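Local coordinates for 11S globulin seed storage protein (Amaranthus hypochondriacus, PDB 3QAC), which stores nitrogen and carbon in the seed as an 11S globulin of two cupin domains, seen here as its proglobulin precursor, at the interface of chains A and B. Numbering follows the deposited sequence. Chains: chain A/B, 11S globulin seed storage protein.

The interface of chains A and B. Residues chain A 62, 64-65, 184-185, 241; chain B 425, 428-430.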
loop_
_atom_site.group_PDB
_atom_site.type_symbol
_atom_site.label_atom_id
_atom_site.label_comp_id
_atom_site.label_asym_id
_atom_site.label_seq_id
_atom_site.Cartn_x
_atom_site.Cartn_y
_atom_site.Cartn_z
ATOM N N LEU A 62 -27.049 -15.562 -18.747
ATOM C CA LEU A 62 -26.519 -14.217 -18.662
ATOM C C LEU A 62 -26.210 -13.826 -17.214
ATOM O O LEU A 62 -27.120 -13.583 -16.415
ATOM C CB LEU A 62 -27.511 -13.236 -19.280
ATOM C CG LEU A 62 -27.180 -11.752 -19.206
ATOM C CD1 LEU A 62 -25.874 -11.469 -19.915
ATOM C CD2 LEU A 62 -28.290 -10.986 -19.846
ATOM N N LEU A 64 -25.746 -11.344 -14.767
ATOM C CA LEU A 64 -26.202 -9.960 -14.730
ATOM C C LEU A 64 -25.022 -9.025 -14.471
ATOM O O LEU A 64 -24.040 -9.418 -13.855
ATOM C CB LEU A 64 -27.276 -9.777 -13.651
ATOM C CG LEU A 64 -28.513 -10.691 -13.696
ATOM C CD1 LEU A 64 -29.345 -10.519 -12.457
ATOM C CD2 LEU A 64 -29.360 -10.414 -14.908
ATOM N N PRO A 65 -25.101 -7.787 -14.960
ATOM C CA PRO A 65 -24.020 -6.856 -14.667
ATOM C C PRO A 65 -23.845 -6.623 -13.168
ATOM O O PRO A 65 -24.818 -6.416 -12.432
ATOM C CB PRO A 65 -24.483 -5.562 -15.343
ATOM C CG PRO A 65 -25.936 -5.782 -15.680
ATOM C CD PRO A 65 -26.018 -7.238 -15.968
ATOM N N ALA A 184 -28.776 -5.190 -11.795
ATOM C CA ALA A 184 -30.041 -5.746 -12.247
ATOM C C ALA A 184 -30.392 -6.973 -11.413
ATOM O O ALA A 184 -29.523 -7.577 -10.786
ATOM C CB ALA A 184 -29.959 -6.119 -13.746
ATOM N N GLY A 185 -31.665 -7.338 -11.409
ATOM C CA GLY A 185 -32.109 -8.554 -10.754
ATOM C C GLY A 185 -32.290 -8.409 -9.257
ATOM O O GLY A 185 -32.251 -7.309 -8.709
ATOM N N ARG A 241 -35.021 -14.688 -10.572
ATOM C CA ARG A 241 -34.079 -15.404 -11.422
ATOM C C ARG A 241 -32.679 -15.530 -10.843
ATOM O O ARG A 241 -31.895 -16.378 -11.293
ATOM C CB ARG A 241 -34.000 -14.743 -12.788
ATOM C CG ARG A 241 -35.309 -14.736 -13.540
ATOM C CD ARG A 241 -35.160 -13.898 -14.785
ATOM N NE ARG A 241 -34.834 -12.520 -14.443
ATOM C CZ ARG A 241 -34.280 -11.664 -15.293
ATOM N NH1 ARG A 241 -34.011 -10.421 -14.907
ATOM N NH2 ARG A 241 -33.991 -12.057 -16.531
ATOM N N VAL B 425 -28.904 -7.326 -23.823
ATOM C CA VAL B 425 -28.560 -7.526 -22.427
ATOM C C VAL B 425 -29.516 -6.708 -21.574
ATOM O O VAL B 425 -30.065 -7.197 -20.583
ATOM C CB VAL B 425 -27.100 -7.135 -22.129
ATOM C CG1 VAL B 425 -26.844 -7.103 -20.625
ATOM C CG2 VAL B 425 -26.133 -8.098 -22.839
ATOM N N ASN B 428 -33.166 -8.227 -21.744
ATOM C CA ASN B 428 -33.066 -9.492 -21.023
ATOM C C ASN B 428 -32.861 -9.380 -19.497
ATOM O O ASN B 428 -33.510 -10.103 -18.738
ATOM C CB ASN B 428 -31.993 -10.386 -21.648
ATOM C CG ASN B 428 -32.581 -11.451 -22.560
ATOM O OD1 ASN B 428 -33.695 -11.923 -22.338
ATOM N ND2 ASN B 428 -31.836 -11.834 -23.590
ATOM N N ILE B 429 -31.970 -8.496 -19.044
ATOM C CA ILE B 429 -31.698 -8.389 -17.607
ATOM C C ILE B 429 -32.799 -7.645 -16.887
ATOM O O ILE B 429 -32.977 -7.806 -15.680
ATOM C CB ILE B 429 -30.351 -7.688 -17.273
ATOM C CG1 ILE B 429 -30.335 -6.251 -17.809
ATOM C CG2 ILE B 429 -29.170 -8.497 -17.777
ATOM C CD1 ILE B 429 -29.057 -5.513 -17.518
ATOM N N TYR B 430 -33.534 -6.818 -17.616
ATOM C CA TYR B 430 -34.600 -6.066 -16.982
ATOM C C TYR B 430 -35.965 -6.643 -17.320
ATOM O O TYR B 430 -36.979 -6.188 -16.801
ATOM C CB TYR B 430 -34.492 -4.581 -17.335
ATOM C CG TYR B 430 -33.244 -3.957 -16.757
ATOM C CD1 TYR B 430 -32.292 -3.362 -17.583
ATOM C CD2 TYR B 430 -32.989 -4.007 -15.383
ATOM C CE1 TYR B 430 -31.139 -2.796 -17.061
ATOM C CE2 TYR B 430 -31.836 -3.450 -14.845
ATOM C CZ TYR B 430 -30.907 -2.842 -15.692
ATOM O OH TYR B 430 -29.743 -2.280 -15.183
#
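B:Ile429 plugs into a shallow apolar socket made by A:Leu62, A:Leu64, A:Pro65 and A:Ala184, and this is the tight part of the contact. Its branch methyl CG2 touches CD2 of A:Leu62 at 3.4 Å and CD2 of A:Leu64 at 3.5 Å, both closer than usual carbon packing. With CG1 set between the backbone N and the carbonyl carbon (chi1 61°), the other branch runs on to A:Pro65, where CD1 of B:Ile429 meets the ring carbon CG tip to tip at 3.6 Å. A:Ala184 fits beside it, its CB 3.4 Å from CE2 of B:Tyr430, whose ring has CG1 of B:Ile429 over one face near the rim.

The polar side belongs to A:Arg241, whose chain bends at chi3 (-61°) and turns the NH1/NH2 edge of its guanidinium to two successive carbonyls at the C-terminal end of chain B helix 423-430. NH1 of A:Arg241 donates to O of B:Ile429 at 2.9 Å, in the guanidinium plane but from above the carbonyl plane; its NH2 reaches O of B:Asn428 at 3.0 Å, more nearly in line with the C=O. An alanine here, lacking both donors, would probably leave the helix end less firmly held against chain A. The loose margin is at B:Val425, whose CG1 comes no nearer than 4.2 Å to CD2 of A:Leu62.

Chain A supplies strand 61-68 of its N-terminal cupin plus loop residues; chain B supplies helix 423-430, beyond strand 408-410 in the C-terminal half, so the patch joins unlike parts of neighbouring subunits in the trimeric assembly.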